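Local coordinates for fatty acid-binding protein TM_1468 (Thermotoga maritima, PDB 1MGP) that binds long-chain fatty acids such as palmitate and may take part in lipid transport or fatty acid metabolism, at residues 216-221 with 225-230; 175-178 with 182-185; 94-99 with 124-129. One frame throughout, in Å; residues are numbered along the deposited sequence.

Interaction 1: residues 216-221 with 225-230; sequences VCLHIE and LIPYRK. With PLM (palmitic acid), chain B.
Tyr228 has CG placed between its own backbone N and carbonyl carbon (chi1 67°), which swings the ring across the strand pair onto Cys217; the same first rotation at His219 (70°) sends the imidazole over to Ile226. Cys217 CB lies over one face of the Tyr228 ring, 4.0 Å from the centroid, a CH-pi contact, with SG obliquely beside the same ring. The His219 ring meets Tyr228 obliquely, its plane at 84° to the phenol, and brings CD2 within 3.3 Å of Ile226 O, near the imidazole plane.

The strands are antiparallel neighbours in a hairpin, interrupted by a classic beta bulge. Cys217 N gives a nearly straight 2.7 Å bond to Arg229 O, whereas Cys217 O receives Tyr228 N at 2.9 Å and Arg229 N only weakly. Beyond the bulge, His219 and Ile226 form an antiparallel hydrogen-bonded pair, Ile226 N reaching His219 O at 2.8 Å.

Leu218, Ile220, Leu225 and Pro227 make apolar contacts on one face of the sheet: Leu218 CD2 packs on Pro227 CG at 3.6 Å, and Leu225 CD2 touches both Ile220 CG1 and the palmitate, 3.8 Å from PLM C9. On the other face, helix 234-246 adds Leu241 against Tyr228, Lys244 in a cation-pi contact with the same ring, and Glu243 in a salt bridge with Arg229. Leu225 thus gives the fatty-acid chain a hydrocarbon contact, while Tyr228 and Arg229 meet charged partners on helix 234-246.

Interaction 2: residues 175-178 with 182-185; sequences DERM and DFKA. With PLM (palmitic acid), chain B.
Asp182 N donates to Arg177 O at 2.9 Å, a bond spanning five residues that ties the last turn of helix 167-179 to the loop just before strand 183-189 and brings the two CA atoms to 5.2 Å.

The side chains of the same two residues join a second time. The Arg177 chain folds back at its second and third torsions (chi2 -60°), and this brings NE, rather than the terminal nitrogens, to Asp182 OD2 at 2.6 Å in a short salt bridge. The carboxylate oxygen lies close to the guanidinium plane and offers its anti lone pair, the one facing away from OD1. The planes of the two groups are 61° apart, and the one bond between them is NE to OD2, a single-point grip and not a two-oxygen fork. NH2 is employed separately, in a salt bridge with Glu307 and a hydrogen bond to Val308 O, both on strand 302-308.

Phe183 approaches over a face of the guanidinium instead of its edge. Its CE2 touches Arg177 CB at 3.6 Å, and CZ stands over that guanidinium face, offset toward the rim, with ring and guanidinium planes 39° apart. The ring also packs on Leu152, Pro153 and Val156 of helix 151-162. With its charge shared between Asp182 and Glu307 and one face partly covered by a ring, the guanidinium is probably restricted in rotation.

Two residues beyond Phe183, Ala185 CB lies 3.9 Å from PLM CF, near the methyl end of the palmitate. The contact is a tight helix-to-strand connection of an alpha/beta domain, leading into a strand that contributes Ala185 to the fatty-acid site of this DegV-family protein.

Interaction 3: residues 94-99 with 124-129; sequences EDFKKR and YNSAVL
Phe96 and Ala127 mark the nearest approach of the two helical segments, with their CA atoms 6.1 Å apart, a short separation consistent with the small residues, Ser126 and Ala127, that helix 123-133 presents to helix 93-105.

Phe96 spans the gap. With CG anti to the carbonyl carbon and beside the backbone N (chi1 -86°), the ring is directed to the neighbouring helix, where Ala127 CB sits over one face, 3.8 Å from the ring centroid and only 16° off the normal. This is a CH-pi contact of methyl on ring face, with Ala127 CB 3.7 Å from both CZ and CE1 of Phe96 and Ala127 CA above the same face. Ser126 comes in differently, at the ring edge, its OG 3.5 Å from Phe96 CD2.

Helix 123-133 is the crossover of a beta-alpha-beta unit: it links parallel, neighbouring strands 110-115 and 138-142, and Ala127 touches Val140 of the latter. Helix 93-105 precedes that unit in the chain and rests through Phe96 on Ile51 of strand 48-56. The aromatic ring therefore fills the seam between two helices and the sheet beneath, and Thr123 and Ala130 extend its contacts along helix 123-133. Trimming Phe96 to an alanine would probably open a gap between the helices and take away the ring surface against which the Ala127 methyl packs.

The buried hydroxyl of Ser126 is satisfied by a hydrogen bond with Pro91 O. Tyr100, on the same helix as Phe96, adds a polar tie through its OH to Ala127 O.

In the fold
Interactions 1 and 2 serve the same sheet: strands 214-221 and 183-189 are neighbours, joined where Ile220 N meets Ala185 O at 3.1 Å in a probable hydrogen bond, and both contacts touch the palmitate. Interaction 3 lies about 30 Å from interaction 1 and 24 Å from interaction 2, centre to centre, and packs helices against the other sheet. Chemistry follows place. The partly buried hairpin relies on backbone bonds with apolar and aromatic packing, the surface contact 175-178 with 182-185 on a salt bridge backed by one backbone bond and a ring, and the buried helix pair mainly on the packing of a ring against a methyl. Helix 123-133 follows Ser121, which, with Thr88, is hydrogen-bonded to the palmitate.

Interaction 1: residues 216-221 with 225-230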
# COMPACT_ATOMS: atom_id res chain seq x y z
N VAL A 216 -8.36 11.79 -12.62
CA VAL A 216 -7.01 12.28 -12.40
C VAL A 216 -6.08 11.10 -12.15
O VAL A 216 -6.32 10.29 -11.25
CB VAL A 216 -6.95 13.25 -11.20
CG1 VAL A 216 -5.53 13.77 -11.01
CG2 VAL A 216 -7.90 14.41 -11.43
N CYS A 217 -5.03 11.00 -12.96
CA CYS A 217 -4.05 9.93 -12.84
C CYS A 217 -2.84 10.40 -12.07
O CYS A 217 -2.31 11.48 -12.32
CB CYS A 217 -3.61 9.48 -14.24
SG CYS A 217 -4.99 9.05 -15.30
N LEU A 218 -2.39 9.57 -11.13
CA LEU A 218 -1.23 9.92 -10.32
C LEU A 218 -0.28 8.74 -10.18
O LEU A 218 -0.62 7.61 -10.50
CB LEU A 218 -1.65 10.34 -8.92
CG LEU A 218 -2.65 11.48 -8.71
CD1 LEU A 218 -4.08 10.94 -8.71
CD2 LEU A 218 -2.35 12.14 -7.37
N HIS A 219 0.92 9.04 -9.70
CA HIS A 219 1.90 8.00 -9.43
C HIS A 219 2.75 8.52 -8.28
O HIS A 219 2.79 9.72 -8.03
CB HIS A 219 2.76 7.70 -10.66
CG HIS A 219 3.72 8.79 -11.02
ND1 HIS A 219 5.04 8.55 -11.33
CD2 HIS A 219 3.54 10.13 -11.17
CE1 HIS A 219 5.63 9.68 -11.65
NE2 HIS A 219 4.75 10.66 -11.56
N ILE A 220 3.39 7.62 -7.56
CA ILE A 220 4.21 8.04 -6.44
C ILE A 220 5.65 8.15 -6.90
O ILE A 220 6.20 7.20 -7.45
CB ILE A 220 4.13 7.05 -5.27
CG1 ILE A 220 2.67 6.89 -4.83
CG2 ILE A 220 4.99 7.56 -4.11
CD1 ILE A 220 2.47 5.97 -3.62
N GLU A 221 6.25 9.31 -6.69
CA GLU A 221 7.63 9.53 -7.09
C GLU A 221 8.38 10.12 -5.91
O GLU A 221 7.99 11.16 -5.38
CB GLU A 221 7.69 10.48 -8.28
CG GLU A 221 9.07 10.61 -8.89
CD GLU A 221 9.03 11.30 -10.23
OE1 GLU A 221 8.66 12.50 -10.28
OE2 GLU A 221 9.37 10.65 -11.24
N LEU A 225 2.89 12.07 -3.87
CA LEU A 225 1.82 11.84 -4.83
C LEU A 225 1.93 12.85 -5.97
O LEU A 225 1.80 14.05 -5.75
CB LEU A 225 0.46 11.97 -4.15
CG LEU A 225 0.21 11.02 -2.98
CD1 LEU A 225 -1.20 11.25 -2.44
CD2 LEU A 225 0.38 9.57 -3.44
N ILE A 226 2.15 12.36 -7.19
CA ILE A 226 2.29 13.24 -8.33
C ILE A 226 1.20 13.12 -9.39
O ILE A 226 1.16 12.14 -10.14
CB ILE A 226 3.64 13.00 -9.05
CG1 ILE A 226 4.80 13.09 -8.05
CG2 ILE A 226 3.80 14.00 -10.19
CD1 ILE A 226 4.88 14.40 -7.29
N PRO A 227 0.30 14.11 -9.46
CA PRO A 227 -0.77 14.06 -10.47
C PRO A 227 -0.07 14.31 -11.80
O PRO A 227 0.65 15.30 -11.93
CB PRO A 227 -1.67 15.23 -10.08
CG PRO A 227 -1.41 15.40 -8.61
CD PRO A 227 0.07 15.21 -8.52
N TYR A 228 -0.25 13.44 -12.78
CA TYR A 228 0.42 13.67 -14.05
C TYR A 228 -0.53 13.77 -15.24
O TYR A 228 -0.09 14.07 -16.35
CB TYR A 228 1.46 12.57 -14.34
CG TYR A 228 0.88 11.19 -14.57
CD1 TYR A 228 0.61 10.33 -13.50
CD2 TYR A 228 0.59 10.74 -15.86
CE1 TYR A 228 0.06 9.06 -13.71
CE2 TYR A 228 0.05 9.47 -16.08
CZ TYR A 228 -0.21 8.64 -15.01
OH TYR A 228 -0.75 7.39 -15.23
N ARG A 229 -1.82 13.55 -15.03
CA ARG A 229 -2.74 13.63 -16.15
C ARG A 229 -4.21 13.59 -15.77
O ARG A 229 -4.60 12.97 -14.77
CB ARG A 229 -2.44 12.50 -17.13
CG ARG A 229 -3.16 12.60 -18.45
CD ARG A 229 -2.62 11.55 -19.39
NE ARG A 229 -3.14 11.68 -20.74
CZ ARG A 229 -2.64 11.04 -21.79
NH1 ARG A 229 -1.60 10.24 -21.63
NH2 ARG A 229 -3.17 11.22 -22.99
N LYS A 230 -5.03 14.26 -16.58
CA LYS A 230 -6.47 14.30 -16.38
C LYS A 230 -7.10 13.80 -17.68
O LYS A 230 -6.77 14.29 -18.76
CB LYS A 230 -6.93 15.73 -16.09
CG LYS A 230 -6.13 16.41 -15.00
CD LYS A 230 -6.69 17.78 -14.64
CE LYS A 230 -8.06 17.67 -13.99
NZ LYS A 230 -8.56 18.98 -13.50
C1 PLM B . -1.90 9.33 8.31
O1 PLM B . -0.78 9.37 8.84
O2 PLM B . -2.90 9.92 8.77
C2 PLM B . -2.06 8.52 7.02
C3 PLM B . -1.98 9.36 5.75
C4 PLM B . -2.16 8.48 4.53
C5 PLM B . -2.08 9.28 3.24
C6 PLM B . -2.52 8.46 2.05
C7 PLM B . -2.48 9.28 0.77
C8 PLM B . -3.15 8.54 -0.38
C9 PLM B . -2.13 7.76 -1.19
CA PLM B . -2.81 6.68 -2.01
CB PLM B . -1.82 5.96 -2.90
CC PLM B . -2.52 4.88 -3.70
CD PLM B . -1.55 4.13 -4.61
CE PLM B . -2.29 3.04 -5.41
CF PLM B . -1.35 2.24 -6.31
CG PLM B . -0.78 1.01 -5.60

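Interaction 2: residues 175-178 with 182-185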
# COMPACT_ATOMS: atom_id res chain seq x y z
N ASP A 175 17.11 -1.94 -1.33
CA ASP A 175 17.64 -0.62 -1.61
C ASP A 175 17.97 -0.49 -3.09
O ASP A 175 17.72 0.55 -3.71
CB ASP A 175 18.89 -0.39 -0.76
CG ASP A 175 19.09 1.06 -0.41
OD1 ASP A 175 19.41 1.86 -1.31
OD2 ASP A 175 18.91 1.40 0.79
N GLU A 176 18.52 -1.55 -3.67
CA GLU A 176 18.86 -1.57 -5.09
C GLU A 176 17.57 -1.53 -5.92
O GLU A 176 17.45 -0.75 -6.87
CB GLU A 176 19.66 -2.83 -5.44
CG GLU A 176 19.85 -3.02 -6.95
CD GLU A 176 20.68 -4.25 -7.27
OE1 GLU A 176 20.32 -5.36 -6.82
OE2 GLU A 176 21.70 -4.11 -7.99
N ARG A 177 16.62 -2.40 -5.58
CA ARG A 177 15.35 -2.45 -6.29
C ARG A 177 14.73 -1.05 -6.30
O ARG A 177 14.21 -0.60 -7.32
CB ARG A 177 14.38 -3.43 -5.61
CG ARG A 177 14.89 -4.86 -5.52
CD ARG A 177 15.16 -5.44 -6.90
NE ARG A 177 13.94 -5.59 -7.69
CZ ARG A 177 13.04 -6.55 -7.51
NH1 ARG A 177 13.22 -7.46 -6.55
NH2 ARG A 177 11.96 -6.62 -8.29
N MSE A 178 14.81 -0.37 -5.16
CA MSE A 178 14.27 0.98 -5.04
C MSE A 178 15.00 1.94 -5.98
O MSE A 178 14.38 2.78 -6.63
CB MSE A 178 14.39 1.49 -3.60
CG MSE A 178 13.93 2.94 -3.41
SE MSE A 178 14.16 3.63 -1.60
CE MSE A 178 16.07 3.97 -1.65
N ASP A 182 11.97 -0.42 -9.19
CA ASP A 182 11.32 -1.70 -9.47
C ASP A 182 9.93 -1.86 -8.86
O ASP A 182 9.16 -2.71 -9.29
CB ASP A 182 12.21 -2.85 -9.00
CG ASP A 182 13.40 -3.06 -9.91
OD1 ASP A 182 13.46 -2.41 -10.98
OD2 ASP A 182 14.27 -3.89 -9.57
N PHE A 183 9.61 -1.04 -7.86
CA PHE A 183 8.30 -1.10 -7.23
C PHE A 183 7.58 0.22 -7.51
O PHE A 183 8.06 1.29 -7.13
CB PHE A 183 8.45 -1.32 -5.73
CG PHE A 183 9.15 -2.61 -5.38
CD1 PHE A 183 8.60 -3.84 -5.74
CD2 PHE A 183 10.37 -2.60 -4.71
CE1 PHE A 183 9.25 -5.03 -5.45
CE2 PHE A 183 11.03 -3.79 -4.41
CZ PHE A 183 10.47 -5.00 -4.78
N LYS A 184 6.44 0.13 -8.18
CA LYS A 184 5.68 1.31 -8.55
C LYS A 184 4.24 1.35 -8.04
O LYS A 184 3.61 0.31 -7.83
CB LYS A 184 5.66 1.43 -10.08
CG LYS A 184 7.04 1.36 -10.73
CD LYS A 184 6.92 1.29 -12.25
CE LYS A 184 8.30 1.18 -12.93
NZ LYS A 184 9.15 2.39 -12.70
N ALA A 185 3.73 2.56 -7.84
CA ALA A 185 2.36 2.79 -7.39
C ALA A 185 1.74 3.78 -8.37
O ALA A 185 2.07 4.97 -8.35
CB ALA A 185 2.36 3.37 -5.98
C1 PLM B . -1.90 9.33 8.31
O1 PLM B . -0.78 9.37 8.84
O2 PLM B . -2.90 9.92 8.77
C2 PLM B . -2.06 8.52 7.02
C3 PLM B . -1.98 9.36 5.75
C4 PLM B . -2.16 8.48 4.53
C5 PLM B . -2.08 9.28 3.24
C6 PLM B . -2.52 8.46 2.05
C7 PLM B . -2.48 9.28 0.77
C8 PLM B . -3.15 8.54 -0.38
C9 PLM B . -2.13 7.76 -1.19
CA PLM B . -2.81 6.68 -2.01
CB PLM B . -1.82 5.96 -2.90
CC PLM B . -2.52 4.88 -3.70
CD PLM B . -1.55 4.13 -4.61
CE PLM B . -2.29 3.04 -5.41
CF PLM B . -1.35 2.24 -6.31
CG PLM B . -0.78 1.01 -5.60

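Interaction 3: residues 94-99 with 124-129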
# COMPACT_ATOMS: atom_id res chain seq x y z
N GLU A 94 2.62 3.43 21.16
CA GLU A 94 2.15 2.34 22.01
C GLU A 94 1.64 1.18 21.15
O GLU A 94 1.91 0.02 21.46
CB GLU A 94 1.03 2.85 22.92
CG GLU A 94 0.36 1.78 23.78
CD GLU A 94 -0.88 2.31 24.49
OE1 GLU A 94 -1.55 1.52 25.19
OE2 GLU A 94 -1.19 3.52 24.35
N ASP A 95 0.92 1.49 20.07
CA ASP A 95 0.41 0.44 19.19
C ASP A 95 1.56 -0.37 18.61
O ASP A 95 1.50 -1.60 18.55
CB ASP A 95 -0.38 1.02 18.01
CG ASP A 95 -1.70 1.63 18.44
OD1 ASP A 95 -2.27 1.15 19.44
OD2 ASP A 95 -2.17 2.57 17.75
N PHE A 96 2.61 0.31 18.17
CA PHE A 96 3.76 -0.37 17.61
C PHE A 96 4.47 -1.21 18.67
O PHE A 96 4.77 -2.38 18.43
CB PHE A 96 4.74 0.64 17.00
CG PHE A 96 4.43 1.00 15.58
CD1 PHE A 96 4.56 0.05 14.57
CD2 PHE A 96 3.98 2.27 15.25
CE1 PHE A 96 4.25 0.37 13.24
CE2 PHE A 96 3.67 2.60 13.93
CZ PHE A 96 3.80 1.64 12.92
N LYS A 97 4.71 -0.63 19.84
CA LYS A 97 5.38 -1.36 20.91
C LYS A 97 4.64 -2.65 21.24
O LYS A 97 5.25 -3.71 21.40
CB LYS A 97 5.50 -0.49 22.17
CG LYS A 97 6.39 0.73 21.99
CD LYS A 97 6.47 1.58 23.26
CE LYS A 97 7.26 0.88 24.37
NZ LYS A 97 7.46 1.77 25.56
N LYS A 98 3.31 -2.56 21.33
CA LYS A 98 2.47 -3.72 21.63
C LYS A 98 2.77 -4.85 20.65
O LYS A 98 2.96 -6.00 21.04
CB LYS A 98 0.99 -3.33 21.55
CG LYS A 98 -0.01 -4.37 22.08
CD LYS A 98 0.08 -5.75 21.40
CE LYS A 98 -0.09 -5.69 19.87
NZ LYS A 98 -1.47 -5.34 19.44
N ARG A 99 2.78 -4.52 19.36
CA ARG A 99 3.04 -5.50 18.31
C ARG A 99 4.43 -6.12 18.47
O ARG A 99 4.59 -7.34 18.41
CB ARG A 99 2.94 -4.85 16.93
CG ARG A 99 1.58 -4.26 16.62
CD ARG A 99 0.68 -5.25 15.91
NE ARG A 99 -0.70 -4.76 15.85
CZ ARG A 99 -1.64 -5.25 15.06
NH1 ARG A 99 -1.37 -6.25 14.23
NH2 ARG A 99 -2.86 -4.74 15.10
N TYR A 124 6.12 6.12 9.73
CA TYR A 124 7.51 5.68 9.75
C TYR A 124 8.22 6.11 11.03
O TYR A 124 8.81 5.29 11.73
CB TYR A 124 8.27 6.25 8.54
CG TYR A 124 9.77 5.99 8.60
CD1 TYR A 124 10.29 4.73 8.35
CD2 TYR A 124 10.65 7.02 8.96
CE1 TYR A 124 11.67 4.48 8.44
CE2 TYR A 124 12.03 6.78 9.06
CZ TYR A 124 12.52 5.51 8.80
OH TYR A 124 13.88 5.27 8.91
N ASN A 125 8.15 7.41 11.34
CA ASN A 125 8.80 7.92 12.55
C ASN A 125 8.25 7.25 13.81
O ASN A 125 8.99 7.02 14.76
CB ASN A 125 8.64 9.44 12.67
CG ASN A 125 9.37 10.20 11.58
OD1 ASN A 125 10.49 9.85 11.21
ND2 ASN A 125 8.75 11.26 11.08
N SER A 126 6.96 6.95 13.81
CA SER A 126 6.34 6.32 14.96
C SER A 126 6.89 4.90 15.15
O SER A 126 7.16 4.47 16.27
CB SER A 126 4.82 6.28 14.79
OG SER A 126 4.20 5.72 15.93
N ALA A 127 7.04 4.18 14.05
CA ALA A 127 7.56 2.81 14.08
C ALA A 127 9.00 2.79 14.56
O ALA A 127 9.41 1.90 15.30
CB ALA A 127 7.46 2.18 12.70
N VAL A 128 9.78 3.78 14.11
CA VAL A 128 11.19 3.89 14.48
C VAL A 128 11.34 4.18 15.97
O VAL A 128 12.15 3.56 16.66
CB VAL A 128 11.88 5.02 13.69
CG1 VAL A 128 13.31 5.21 14.16
CG2 VAL A 128 11.85 4.69 12.20
N LEU A 129 10.56 5.14 16.46
CA LEU A 129 10.60 5.52 17.87
C LEU A 129 10.25 4.33 18.76
O LEU A 129 10.94 4.06 19.75
CB LEU A 129 9.61 6.67 18.14
CG LEU A 129 9.56 7.24 19.55
CD1 LEU A 129 10.96 7.64 19.99
CD2 LEU A 129 8.63 8.44 19.58